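YceI-like domain protein (Burkholderia cenocepacia BC7, PDB 5IXH) is a bacterial lipocalin that binds a long polyprenyl diphosphate inside its beta barrel and probably captures antibiotics outside the cell. Local coordinates at residues 100-105 with 134-139; 127-133 with 148-154. Residues are numbered along the deposited sequence.

Contact 1 (100-105 with 134-139). With OTP ((2E,6E,10E,14E,18E,22E,26E)-3,7,11,15,19,23,27,31-octamethyldotriaconta-2,6,10,14,18,22,26,30-octaenyl trihydrogen diphosphate), chain C.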
ATOM      1  N   LEU A 100       1.643  -9.503  -1.648  1.00 10.83           N
ATOM      2  CA  LEU A 100       0.964  -8.567  -0.740  1.00  9.91           C
ATOM      3  C   LEU A 100       0.211  -9.395   0.276  1.00 10.19           C
ATOM      4  O   LEU A 100      -0.612 -10.216  -0.102  1.00 12.48           O
ATOM      5  CB  LEU A 100       0.002  -7.690  -1.534  1.00 11.85           C
ATOM      6  CG  LEU A 100      -0.843  -6.672  -0.742  1.00 11.16           C
ATOM      7  CD1 LEU A 100       0.049  -5.673  -0.031  1.00 14.01           C
ATOM      8  CD2 LEU A 100      -1.819  -5.976  -1.637  1.00 14.73           C
ATOM      9  N   THR A 101       0.534  -9.198   1.560  1.00  9.79           N
ATOM     10  CA  THR A 101      -0.144  -9.902   2.657  1.00 10.25           C
ATOM     11  C   THR A 101      -0.809  -8.866   3.547  1.00  9.75           C
ATOM     12  O   THR A 101      -0.132  -7.970   4.088  1.00 10.91           O
ATOM     13  CB  THR A 101       0.834 -10.718   3.476  1.00 10.63           C
ATOM     14  OG1 THR A 101       1.570 -11.580   2.598  1.00 13.24           O
ATOM     15  CG2 THR A 101       0.108 -11.566   4.510  1.00 13.08           C
ATOM     16  N   ILE A 102      -2.127  -8.987   3.682  1.00 10.64           N
ATOM     17  CA  ILE A 102      -2.942  -8.095   4.513  1.00 10.55           C
ATOM     18  C   ILE A 102      -3.867  -9.005   5.312  1.00 11.63           C
ATOM     19  O   ILE A 102      -4.510  -9.895   4.772  1.00 12.51           O
ATOM     20  CB  ILE A 102      -3.815  -7.121   3.662  1.00 12.37           C
ATOM     21  CG1 ILE A 102      -2.954  -6.234   2.770  1.00 12.12           C
ATOM     22  CG2 ILE A 102      -4.696  -6.255   4.576  1.00 14.44           C
ATOM     23  CD1 ILE A 102      -3.714  -5.552   1.672  1.00 13.87           C
ATOM     24  N   LYS A 103      -3.934  -8.776   6.631  1.00 11.48           N
ATOM     25  CA  LYS A 103      -4.774  -9.542   7.524  1.00 12.60           C
ATOM     26  C   LYS A 103      -4.481 -11.048   7.354  1.00 12.69           C
ATOM     27  O   LYS A 103      -5.351 -11.908   7.362  1.00 15.56           O
ATOM     28  CB  LYS A 103      -6.253  -9.175   7.293  1.00 15.51           C
ATOM     29  CG  LYS A 103      -7.189  -9.464   8.422  1.00 18.58           C
ATOM     30  CD  LYS A 103      -8.598  -8.910   8.164  1.00 18.84           C
ATOM     31  CE  LYS A 103      -9.590  -9.307   9.252  1.00 19.85           C
ATOM     32  NZ  LYS A 103     -10.942  -8.748   9.062  1.00 22.32           N
ATOM     33  N   GLY A 104      -3.196 -11.328   7.195  1.00 13.31           N
ATOM     34  CA  GLY A 104      -2.743 -12.692   7.048  1.00 15.24           C
ATOM     35  C   GLY A 104      -3.071 -13.402   5.746  1.00 15.25           C
ATOM     36  O   GLY A 104      -2.808 -14.589   5.588  1.00 19.93           O
ATOM     37  N   LYS A 105      -3.655 -12.683   4.784  1.00 16.41           N
ATOM     38  CA  LYS A 105      -4.013 -13.242   3.479  1.00 15.39           C
ATOM     39  C   LYS A 105      -3.057 -12.722   2.435  1.00 14.43           C
ATOM     40  O   LYS A 105      -2.866 -11.523   2.285  1.00 13.50           O
ATOM     41  CB  LYS A 105      -5.434 -12.831   3.125  1.00 16.70           C
ATOM     42  CG  LYS A 105      -6.486 -13.374   4.067  1.00 55.83           C
ATOM     43  CD  LYS A 105      -6.712 -14.861   3.861  1.00 64.00           C
ATOM     44  CE  LYS A 105      -7.667 -15.416   4.902  1.00 57.48           C
ATOM     45  NZ  LYS A 105      -8.974 -14.705   4.882  1.00 72.25           N
ATOM     46  N   ALA A 134     -10.995  -9.351  -0.815  1.00 15.20           N
ATOM     47  CA  ALA A 134     -10.006 -10.388  -1.077  1.00 17.17           C
ATOM     48  C   ALA A 134      -9.129 -10.659   0.137  1.00 15.12           C
ATOM     49  O   ALA A 134      -8.550 -11.734   0.267  1.00 18.28           O
ATOM     50  CB  ALA A 134      -9.136  -9.995  -2.251  1.00 16.70           C
ATOM     51  N   PHE A 135      -9.018  -9.674   1.019  1.00 13.73           N
ATOM     52  CA  PHE A 135      -8.223  -9.803   2.229  1.00 13.27           C
ATOM     53  C   PHE A 135      -9.092  -9.831   3.501  1.00 14.29           C
ATOM     54  O   PHE A 135      -8.591  -9.711   4.605  1.00 15.66           O
ATOM     55  CB  PHE A 135      -7.213  -8.648   2.286  1.00 13.27           C
ATOM     56  CG  PHE A 135      -6.297  -8.606   1.107  1.00 13.18           C
ATOM     57  CD1 PHE A 135      -5.124  -9.342   1.117  1.00 13.28           C
ATOM     58  CD2 PHE A 135      -6.615  -7.863  -0.039  1.00 14.26           C
ATOM     59  CE1 PHE A 135      -4.288  -9.352   0.038  1.00 14.25           C
ATOM     60  CE2 PHE A 135      -5.770  -7.863  -1.123  1.00 16.63           C
ATOM     61  CZ  PHE A 135      -4.601  -8.612  -1.093  1.00 16.72           C
ATOM     62  N   ASN A 136     -10.401  -9.978   3.272  0.52 11.53           N
ATOM     63  CA  ASN A 136     -11.398 -10.029   4.334  0.52 17.57           C
ATOM     64  C   ASN A 136     -11.357  -8.749   5.188  0.52 11.79           C
ATOM     65  O   ASN A 136     -11.641  -8.800   6.384  0.52 16.10           O
ATOM     66  CB  ASN A 136     -11.202 -11.302   5.184  0.52 15.52           C
ATOM     67  CG  ASN A 136     -12.508 -11.932   5.604  0.52 27.36           C
ATOM     68  OD1 ASN A 136     -13.484 -11.927   4.852  0.52 33.81           O
ATOM     69  ND2 ASN A 136     -12.543 -12.466   6.821  0.52 25.15           N
ATOM     70  N   VAL A 137     -11.016  -7.606   4.589  1.00 12.30           N
ATOM     71  CA  VAL A 137     -10.995  -6.306   5.266  1.00 13.95           C
ATOM     72  C   VAL A 137     -12.370  -5.643   5.125  1.00 14.21           C
ATOM     73  O   VAL A 137     -12.761  -5.176   4.053  1.00 15.10           O
ATOM     74  CB  VAL A 137      -9.877  -5.406   4.723  1.00 14.04           C
ATOM     75  CG1 VAL A 137      -9.969  -3.994   5.316  1.00 16.03           C
ATOM     76  CG2 VAL A 137      -8.518  -6.037   5.045  1.00 15.39           C
ATOM     77  N   GLY A 138     -13.093  -5.630   6.234  1.00 13.90           N
ATOM     78  CA  GLY A 138     -14.469  -5.133   6.292  1.00 16.23           C
ATOM     79  C   GLY A 138     -15.411  -6.308   6.077  1.00 15.53           C
ATOM     80  O   GLY A 138     -16.041  -6.431   5.016  1.00 18.51           O
ATOM     81  N   THR A 139     -15.520  -7.155   7.083  1.00 17.70           N
ATOM     82  CA  THR A 139     -16.401  -8.309   7.034  1.00 19.30           C
ATOM     83  C   THR A 139     -17.581  -8.091   7.957  1.00 20.44           C
ATOM     84  O   THR A 139     -17.809  -6.988   8.447  1.00 22.58           O
ATOM     85  CB  THR A 139     -15.655  -9.591   7.415  1.00 24.58           C
ATOM     86  OG1 THR A 139     -15.145  -9.493   8.755  1.00 29.25           O
ATOM     87  CG2 THR A 139     -14.542  -9.822   6.515  1.00 29.97           C
TER
HETATM   88  O7  OTP C 201     -22.567   7.743   6.305  1.00112.42           O
HETATM   89  P2  OTP C 201     -21.903   6.383   6.362  1.00111.96           P
HETATM   90  O5  OTP C 201     -22.657   5.487   7.320  1.00112.22           O
HETATM   91  O6  OTP C 201     -21.896   5.758   4.984  1.00112.37           O
HETATM   92  O4  OTP C 201     -20.405   6.541   6.862  1.00109.19           O
HETATM   93  P1  OTP C 201     -19.484   5.340   7.347  1.00105.37           P
HETATM   94  O2  OTP C 201     -19.745   5.051   8.808  1.00105.08           O
HETATM   95  O3  OTP C 201     -19.763   4.101   6.522  1.00106.31           O
HETATM   96  O1  OTP C 201     -17.974   5.796   7.166  1.00100.12           O
HETATM   97  C40 OTP C 201     -17.036   5.023   6.434  1.00 94.82           C
HETATM   98  C39 OTP C 201     -15.695   5.641   6.819  1.00 90.01           C
HETATM   99  C37 OTP C 201     -14.495   5.249   6.302  1.00 85.28           C
HETATM  100  C38 OTP C 201     -13.275   6.003   6.831  1.00 85.93           C
HETATM  101  C36 OTP C 201     -14.328   4.116   5.263  1.00 80.01           C
HETATM  102  C35 OTP C 201     -13.202   3.177   5.743  1.00 74.91           C
HETATM  103  C34 OTP C 201     -12.454   2.521   4.568  1.00 70.80           C
HETATM  104  C32 OTP C 201     -11.213   1.970   4.791  1.00 66.71           C
HETATM  105  C33 OTP C 201     -10.569   2.003   6.183  1.00 67.80           C
HETATM  106  C31 OTP C 201     -10.451   1.304   3.632  1.00 61.82           C
HETATM  107  C30 OTP C 201      -9.954  -0.088   4.074  1.00 57.51           C
HETATM  108  C29 OTP C 201      -8.460  -0.110   3.736  1.00 51.57           C
HETATM  109  C27 OTP C 201      -7.890  -1.092   2.965  1.00 50.35           C
HETATM  110  C28 OTP C 201      -8.646  -2.281   2.369  1.00 50.08           C
HETATM  111  C26 OTP C 201      -6.391  -0.942   2.702  1.00 49.48           C
HETATM  112  C25 OTP C 201      -5.656  -2.279   2.869  1.00 46.73           C
HETATM  113  C24 OTP C 201      -4.238  -1.816   2.515  1.00 45.68           C
HETATM  114  C22 OTP C 201      -3.199  -1.910   3.399  1.00 40.81           C
HETATM  115  C23 OTP C 201      -3.333  -2.512   4.801  1.00 42.07           C
HETATM  116  C21 OTP C 201      -1.846  -1.396   2.910  1.00 41.54           C
HETATM  117  C20 OTP C 201      -1.107  -2.633   2.399  1.00 40.99           C
HETATM  118  C19 OTP C 201      -0.032  -2.105   1.443  1.00 41.30           C
HETATM  119  C17 OTP C 201       1.279  -2.525   1.527  1.00 40.85           C
HETATM  120  C18 OTP C 201       1.703  -3.546   2.585  1.00 37.13           C
HETATM  121  C16 OTP C 201       2.355  -2.002   0.560  1.00 41.02           C
HETATM  122  C15 OTP C 201       1.840  -0.876  -0.355  1.00 43.53           C
HETATM  123  C14 OTP C 201       2.851  -0.705  -1.500  1.00 44.14           C
HETATM  124  C12 OTP C 201       2.793  -1.523  -2.607  1.00 43.49           C
HETATM  125  C13 OTP C 201       1.732  -2.615  -2.786  1.00 44.29           C
HETATM  126  C11 OTP C 201       3.805  -1.357  -3.751  1.00 44.97           C
HETATM  127  C10 OTP C 201       5.127  -0.742  -3.277  1.00 44.86           C
HETATM  128  C9  OTP C 201       6.089  -0.958  -4.456  1.00 46.35           C
HETATM  129  C7  OTP C 201       7.441  -0.780  -4.319  1.00 46.40           C
HETATM  130  C8  OTP C 201       8.047  -0.357  -2.980  1.00 44.76           C
HETATM  131  C6  OTP C 201       8.320  -1.032  -5.559  1.00 45.96           C
HETATM  132  C5  OTP C 201       9.353   0.085  -5.725  1.00 46.77           C
HETATM  133  C4  OTP C 201       9.737   0.048  -7.216  1.00 46.65           C
HETATM  134  C2  OTP C 201      10.931  -0.431  -7.704  1.00 44.69           C
HETATM  135  C3  OTP C 201      11.134  -0.387  -9.218  1.00 45.56           C
HETATM  136  C1  OTP C 201      12.044  -0.990  -6.813  1.00 44.53           C
HETATM  137  O   HOH W   1     -12.489 -10.670  10.470  1.00 29.87           O
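Residues 100-102 end a strand that reverses through a type I' turn from Ile102 to Lys105, its two central residues at positive phi; Ile102 N to Lys105 O (3.0 Å) and Lys105 N to Ile102 O (2.9 Å) close it. Facing the turn is the irregular loop 134-139, whose backbone comes nearest where the CA atoms of Lys105 and Phe135 lie 5.6 Å apart. This is a hairpin end docking on a loop, held by the Phe135 ring and the long side chain of Lys103. The Phe135 ring takes Ile102 CD1 over its face, 3.9 Å from the centroid, a CH-pi contact almost on the ring normal, while the carbonyl oxygens of Leu100 and Lys105 approach its edge. Beside it, Ile102 CG2 meets Val137 CG2 at 3.9 Å. Lys103, fully extended, carries its NZ to Asn136 O, a 2.8 Å hydrogen bond, and to a water that also bonds weakly to Thr139 OG1. Leu100, Ile102 and Val137 touch the polyprenyl chain, so the contact forms part of the pocket wall. Around it, Lys103 NZ also bonds the carbonyls of Lys68 and Trp70 after helix 59-66, and Phe135 packs on Ile130 of strand 121-131 and Glu107 of strand 105-118.

Contact 2 (127-133 with 148-154). With OTP ((2E,6E,10E,14E,18E,22E,26E)-3,7,11,15,19,23,27,31-octamethyldotriaconta-2,6,10,14,18,22,26,30-octaenyl trihydrogen diphosphate), chain C.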
ATOM      1  N   VAL A 127       0.044   3.423  -7.818  1.00 18.98           N
ATOM      2  CA  VAL A 127      -1.279   3.158  -7.259  1.00 18.13           C
ATOM      3  C   VAL A 127      -1.615   1.717  -7.549  1.00 17.58           C
ATOM      4  O   VAL A 127      -1.489   1.263  -8.678  1.00 18.61           O
ATOM      5  CB  VAL A 127      -2.355   4.072  -7.882  1.00 22.34           C
ATOM      6  CG1 VAL A 127      -3.738   3.767  -7.286  1.00 26.95           C
ATOM      7  CG2 VAL A 127      -2.006   5.534  -7.662  1.00 28.35           C
ATOM      8  N   LEU A 128      -1.992   0.988  -6.505  1.00 17.61           N
ATOM      9  CA  LEU A 128      -2.412  -0.396  -6.631  1.00 15.88           C
ATOM     10  C   LEU A 128      -3.879  -0.529  -6.239  1.00 16.41           C
ATOM     11  O   LEU A 128      -4.214  -0.351  -5.063  1.00 17.65           O
ATOM     12  CB  LEU A 128      -1.587  -1.284  -5.704  1.00 18.52           C
ATOM     13  CG  LEU A 128      -2.017  -2.758  -5.721  1.00 20.24           C
ATOM     14  CD1 LEU A 128      -1.791  -3.408  -7.070  1.00 24.11           C
ATOM     15  CD2 LEU A 128      -1.281  -3.501  -4.618  1.00 23.39           C
ATOM     16  N   PRO A 129      -4.751  -0.861  -7.195  1.00 17.40           N
ATOM     17  CA  PRO A 129      -6.140  -1.130  -6.803  1.00 17.67           C
ATOM     18  C   PRO A 129      -6.281  -2.556  -6.287  1.00 18.12           C
ATOM     19  O   PRO A 129      -5.734  -3.504  -6.863  1.00 18.96           O
ATOM     20  CB  PRO A 129      -6.919  -0.951  -8.105  1.00 20.87           C
ATOM     21  CG  PRO A 129      -5.929  -1.189  -9.196  1.00 28.89           C
ATOM     22  CD  PRO A 129      -4.563  -0.846  -8.656  1.00 21.80           C
ATOM     23  N   ILE A 130      -6.993  -2.696  -5.177  1.00 16.69           N
ATOM     24  CA  ILE A 130      -7.310  -4.005  -4.637  1.00 16.89           C
ATOM     25  C   ILE A 130      -8.782  -4.068  -4.285  1.00 16.67           C
ATOM     26  O   ILE A 130      -9.447  -3.032  -4.168  1.00 18.80           O
ATOM     27  CB  ILE A 130      -6.485  -4.331  -3.375  1.00 15.94           C
ATOM     28  CG1 ILE A 130      -6.806  -3.398  -2.190  1.00 17.10           C
ATOM     29  CG2 ILE A 130      -4.970  -4.314  -3.703  1.00 21.26           C
ATOM     30  CD1 ILE A 130      -6.330  -3.955  -0.826  1.00 20.23           C
ATOM     31  N   LYS A 131      -9.269  -5.279  -4.081  1.00 16.35           N
ATOM     32  CA  LYS A 131     -10.573  -5.489  -3.475  1.00 16.71           C
ATOM     33  C   LYS A 131     -10.353  -5.793  -2.001  1.00 15.11           C
ATOM     34  O   LYS A 131      -9.692  -6.759  -1.657  1.00 15.24           O
ATOM     35  CB  LYS A 131     -11.278  -6.672  -4.133  1.00 18.70           C
ATOM     36  CG  LYS A 131     -11.705  -6.417  -5.559  1.00 24.40           C
ATOM     37  CD  LYS A 131     -12.457  -7.612  -6.135  1.00 48.58           C
ATOM     38  CE  LYS A 131     -13.286  -7.222  -7.355  1.00 53.28           C
ATOM     39  NZ  LYS A 131     -12.608  -6.206  -8.210  1.00 71.62           N
ATOM     40  N   ARG A 132     -10.934  -4.976  -1.132  1.00 14.80           N
ATOM     41  CA  ARG A 132     -10.808  -5.211   0.304  1.00 13.40           C
ATOM     42  C   ARG A 132     -11.319  -6.586   0.695  1.00 14.89           C
ATOM     43  O   ARG A 132     -10.774  -7.221   1.607  1.00 14.29           O
ATOM     44  CB  ARG A 132     -11.488  -4.106   1.127  1.00 14.34           C
ATOM     45  CG  ARG A 132     -13.007  -4.011   0.982  1.00 15.25           C
ATOM     46  CD  ARG A 132     -13.548  -2.785   1.703  1.00 16.25           C
ATOM     47  NE  ARG A 132     -14.994  -2.692   1.570  1.00 17.41           N
ATOM     48  CZ  ARG A 132     -15.863  -3.423   2.259  1.00 18.11           C
ATOM     49  NH1 ARG A 132     -15.443  -4.309   3.164  1.00 17.35           N
ATOM     50  NH2 ARG A 132     -17.161  -3.257   2.046  1.00 19.40           N
ATOM     51  N   SER A 133     -12.363  -7.049   0.006  1.00 14.64           N
ATOM     52  CA  SER A 133     -12.948  -8.360   0.302  1.00 15.95           C
ATOM     53  C   SER A 133     -11.954  -9.514   0.102  1.00 16.36           C
ATOM     54  O   SER A 133     -12.054 -10.529   0.788  1.00 17.15           O
ATOM     55  CB  SER A 133     -14.189  -8.620  -0.571  1.00 17.04           C
ATOM     56  OG  SER A 133     -13.843  -8.592  -1.946  1.00 17.80           O
ATOM     57  N   VAL A 148     -19.573   0.551   1.949  1.00 26.50           N
ATOM     58  CA  VAL A 148     -18.214   0.921   1.576  1.00 24.52           C
ATOM     59  C   VAL A 148     -17.855   0.080   0.361  1.00 25.25           C
ATOM     60  O   VAL A 148     -17.971  -1.141   0.401  1.00 24.00           O
ATOM     61  CB  VAL A 148     -17.187   0.629   2.710  1.00 24.02           C
ATOM     62  CG1 VAL A 148     -15.746   0.943   2.269  1.00 24.92           C
ATOM     63  CG2 VAL A 148     -17.565   1.406   3.966  1.00 29.29           C
ATOM     64  N   ALA A 149     -17.447   0.729  -0.728  1.00 24.53           N
ATOM     65  CA  ALA A 149     -17.123   0.004  -1.953  1.00 25.17           C
ATOM     66  C   ALA A 149     -16.020  -1.023  -1.707  1.00 21.82           C
ATOM     67  O   ALA A 149     -15.207  -0.885  -0.809  1.00 21.34           O
ATOM     68  CB  ALA A 149     -16.696   0.963  -3.049  1.00 27.25           C
ATOM     69  N   ASP A 150     -16.006  -2.072  -2.515  1.00 21.01           N
ATOM     70  CA  ASP A 150     -15.002  -3.107  -2.401  1.00 18.37           C
ATOM     71  C   ASP A 150     -13.636  -2.595  -2.870  1.00 21.05           C
ATOM     72  O   ASP A 150     -12.611  -2.836  -2.238  1.00 18.83           O
ATOM     73  CB  ASP A 150     -15.411  -4.335  -3.209  1.00 18.95           C
ATOM     74  CG  ASP A 150     -14.748  -5.613  -2.731  1.00 20.77           C
ATOM     75  OD1 ASP A 150     -13.873  -5.553  -1.839  1.00 22.57           O
ATOM     76  OD2 ASP A 150     -15.095  -6.686  -3.262  1.00 21.67           O
ATOM     77  N   GLU A 151     -13.620  -1.853  -3.969  1.00 23.19           N
ATOM     78  CA  GLU A 151     -12.346  -1.374  -4.482  1.00 25.15           C
ATOM     79  C   GLU A 151     -11.714  -0.314  -3.587  1.00 20.13           C
ATOM     80  O   GLU A 151     -12.362   0.654  -3.206  1.00 24.07           O
ATOM     81  CB  GLU A 151     -12.477  -0.809  -5.897  1.00 30.93           C
ATOM     82  CG  GLU A 151     -11.098  -0.427  -6.442  1.00 49.49           C
ATOM     83  CD  GLU A 151     -11.082  -0.145  -7.926  1.00 75.87           C
ATOM     84  OE1 GLU A 151     -10.870   1.027  -8.299  1.00 55.51           O
ATOM     85  OE2 GLU A 151     -11.248  -1.099  -8.715  1.00 58.61           O
ATOM     86  N   VAL A 152     -10.443  -0.522  -3.251  1.00 19.72           N
ATOM     87  CA  VAL A 152      -9.637   0.445  -2.499  1.00 19.84           C
ATOM     88  C   VAL A 152      -8.368   0.696  -3.293  1.00 19.94           C
ATOM     89  O   VAL A 152      -7.734  -0.251  -3.774  1.00 20.64           O
ATOM     90  CB  VAL A 152      -9.270  -0.102  -1.103  1.00 20.38           C
ATOM     91  CG1 VAL A 152      -8.295   0.832  -0.362  1.00 23.41           C
ATOM     92  CG2 VAL A 152     -10.517  -0.317  -0.281  1.00 21.50           C
ATOM     93  N   GLN A 153      -7.977   1.957  -3.426  1.00 20.47           N
ATOM     94  CA  GLN A 153      -6.752   2.305  -4.120  1.00 20.88           C
ATOM     95  C   GLN A 153      -5.646   2.581  -3.110  1.00 21.45           C
ATOM     96  O   GLN A 153      -5.761   3.478  -2.268  1.00 23.89           O
ATOM     97  CB  GLN A 153      -6.957   3.531  -5.007  1.00 26.92           C
ATOM     98  CG  GLN A 153      -7.944   3.315  -6.125  1.00 31.53           C
ATOM     99  CD  GLN A 153      -8.139   4.555  -6.965  1.00 69.03           C
ATOM    100  OE1 GLN A 153      -7.680   5.640  -6.604  1.00 70.20           O
ATOM    101  NE2 GLN A 153      -8.820   4.404  -8.096  1.00 83.35           N
ATOM    102  N   ILE A 154      -4.575   1.809  -3.194  1.00 19.86           N
ATOM    103  CA  ILE A 154      -3.408   2.006  -2.339  1.00 18.34           C
ATOM    104  C   ILE A 154      -2.421   2.892  -3.095  1.00 21.42           C
ATOM    105  O   ILE A 154      -1.921   2.513  -4.144  1.00 20.73           O
ATOM    106  CB  ILE A 154      -2.717   0.665  -2.006  1.00 19.63           C
ATOM    107  CG1 ILE A 154      -3.691  -0.287  -1.292  1.00 19.43           C
ATOM    108  CG2 ILE A 154      -1.455   0.936  -1.152  1.00 22.19           C
ATOM    109  CD1 ILE A 154      -3.166  -1.687  -1.096  1.00 26.21           C
TER
HETATM  110  O7  OTP C 201     -22.567   7.743   6.305  1.00112.42           O
HETATM  111  P2  OTP C 201     -21.903   6.383   6.362  1.00111.96           P
HETATM  112  O5  OTP C 201     -22.657   5.487   7.320  1.00112.22           O
HETATM  113  O6  OTP C 201     -21.896   5.758   4.984  1.00112.37           O
HETATM  114  O4  OTP C 201     -20.405   6.541   6.862  1.00109.19           O
HETATM  115  P1  OTP C 201     -19.484   5.340   7.347  1.00105.37           P
HETATM  116  O2  OTP C 201     -19.745   5.051   8.808  1.00105.08           O
HETATM  117  O3  OTP C 201     -19.763   4.101   6.522  1.00106.31           O
HETATM  118  O1  OTP C 201     -17.974   5.796   7.166  1.00100.12           O
HETATM  119  C40 OTP C 201     -17.036   5.023   6.434  1.00 94.82           C
HETATM  120  C39 OTP C 201     -15.695   5.641   6.819  1.00 90.01           C
HETATM  121  C37 OTP C 201     -14.495   5.249   6.302  1.00 85.28           C
HETATM  122  C38 OTP C 201     -13.275   6.003   6.831  1.00 85.93           C
HETATM  123  C36 OTP C 201     -14.328   4.116   5.263  1.00 80.01           C
HETATM  124  C35 OTP C 201     -13.202   3.177   5.743  1.00 74.91           C
HETATM  125  C34 OTP C 201     -12.454   2.521   4.568  1.00 70.80           C
HETATM  126  C32 OTP C 201     -11.213   1.970   4.791  1.00 66.71           C
HETATM  127  C33 OTP C 201     -10.569   2.003   6.183  1.00 67.80           C
HETATM  128  C31 OTP C 201     -10.451   1.304   3.632  1.00 61.82           C
HETATM  129  C30 OTP C 201      -9.954  -0.088   4.074  1.00 57.51           C
HETATM  130  C29 OTP C 201      -8.460  -0.110   3.736  1.00 51.57           C
HETATM  131  C27 OTP C 201      -7.890  -1.092   2.965  1.00 50.35           C
HETATM  132  C28 OTP C 201      -8.646  -2.281   2.369  1.00 50.08           C
HETATM  133  C26 OTP C 201      -6.391  -0.942   2.702  1.00 49.48           C
HETATM  134  C25 OTP C 201      -5.656  -2.279   2.869  1.00 46.73           C
HETATM  135  C24 OTP C 201      -4.238  -1.816   2.515  1.00 45.68           C
HETATM  136  C22 OTP C 201      -3.199  -1.910   3.399  1.00 40.81           C
HETATM  137  C23 OTP C 201      -3.333  -2.512   4.801  1.00 42.07           C
HETATM  138  C21 OTP C 201      -1.846  -1.396   2.910  1.00 41.54           C
HETATM  139  C20 OTP C 201      -1.107  -2.633   2.399  1.00 40.99           C
HETATM  140  C19 OTP C 201      -0.032  -2.105   1.443  1.00 41.30           C
HETATM  141  C17 OTP C 201       1.279  -2.525   1.527  1.00 40.85           C
HETATM  142  C18 OTP C 201       1.703  -3.546   2.585  1.00 37.13           C
HETATM  143  C16 OTP C 201       2.355  -2.002   0.560  1.00 41.02           C
HETATM  144  C15 OTP C 201       1.840  -0.876  -0.355  1.00 43.53           C
HETATM  145  C14 OTP C 201       2.851  -0.705  -1.500  1.00 44.14           C
HETATM  146  C12 OTP C 201       2.793  -1.523  -2.607  1.00 43.49           C
HETATM  147  C13 OTP C 201       1.732  -2.615  -2.786  1.00 44.29           C
HETATM  148  C11 OTP C 201       3.805  -1.357  -3.751  1.00 44.97           C
HETATM  149  C10 OTP C 201       5.127  -0.742  -3.277  1.00 44.86           C
HETATM  150  C9  OTP C 201       6.089  -0.958  -4.456  1.00 46.35           C
HETATM  151  C7  OTP C 201       7.441  -0.780  -4.319  1.00 46.40           C
HETATM  152  C8  OTP C 201       8.047  -0.357  -2.980  1.00 44.76           C
HETATM  153  C6  OTP C 201       8.320  -1.032  -5.559  1.00 45.96           C
HETATM  154  C5  OTP C 201       9.353   0.085  -5.725  1.00 46.77           C
HETATM  155  C4  OTP C 201       9.737   0.048  -7.216  1.00 46.65           C
HETATM  156  C2  OTP C 201      10.931  -0.431  -7.704  1.00 44.69           C
HETATM  157  C3  OTP C 201      11.134  -0.387  -9.218  1.00 45.56           C
HETATM  158  C1  OTP C 201      12.044  -0.990  -6.813  1.00 44.53           C
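Read from Val148, the second segment shows how an arginine side chain can tie down the backbone that leads into a strand. Val148 O accepts a 2.8 Å hydrogen bond from Arg132 NH2, and Ala149 O one of 3.0 Å from Arg132 NE, so two successive carbonyls meet the guanidinium at its edge. Asp150 then grips the start of the 3-10 turn: its backbone O takes Arg132 N (2.9 Å), its OD1 takes Ser133 N (2.8 Å) and its OD2 takes Ser133 OG (2.6 Å). From Glu151, which pairs with Lys131, the strands run antiparallel at 157°. Val152 and Ile130 form a hydrogen-bonded pair, with both N-to-O distances 2.9 Å; Gln153 lies opposite Pro129, a non-hydrogen-bonded position where proline's missing N-H costs no bond to this strand. Ile154 pairs with Leu128, Leu128 N to Ile154 O being 2.8 Å. Side chains alternate: Glu151 and Gln153 share the outer face with Lys131 and Pro129, whereas Val152 and Ile154 line the interior with Ile130 and Leu128. Ile154 CD1 lies 3.8 Å from OTP C24, and Leu128 CD2 3.6 Å from OTP C13. Such alternation, largely polar outside and aliphatic around a lipid tail, is characteristic of the lipocalin-like barrel of YceI proteins.

Overall arrangement
From the N terminus, the chain first meets these contacts at 100-105, where one strand turns into the next. It then runs through strands 105-118 and 121-131 to 127-133, the first half of contact 2, and straight on into 134-139, which folds back on the earlier hairpin and closes contact 1. The loop that leaves strand 121-131 ends when 148-154 returns beside 127-133. The two contacts therefore cross rather than nest. Arg132 couples them, its NH1 reaching the carbonyls of Val137 and Gly138, while Leu100 packs on Leu128 and Ile102 on Ile130 on the inner side of the barrel wall, over the intervening strand 105-118. Together they join the 134-139 loop to several strands around the same polyprenyl chain.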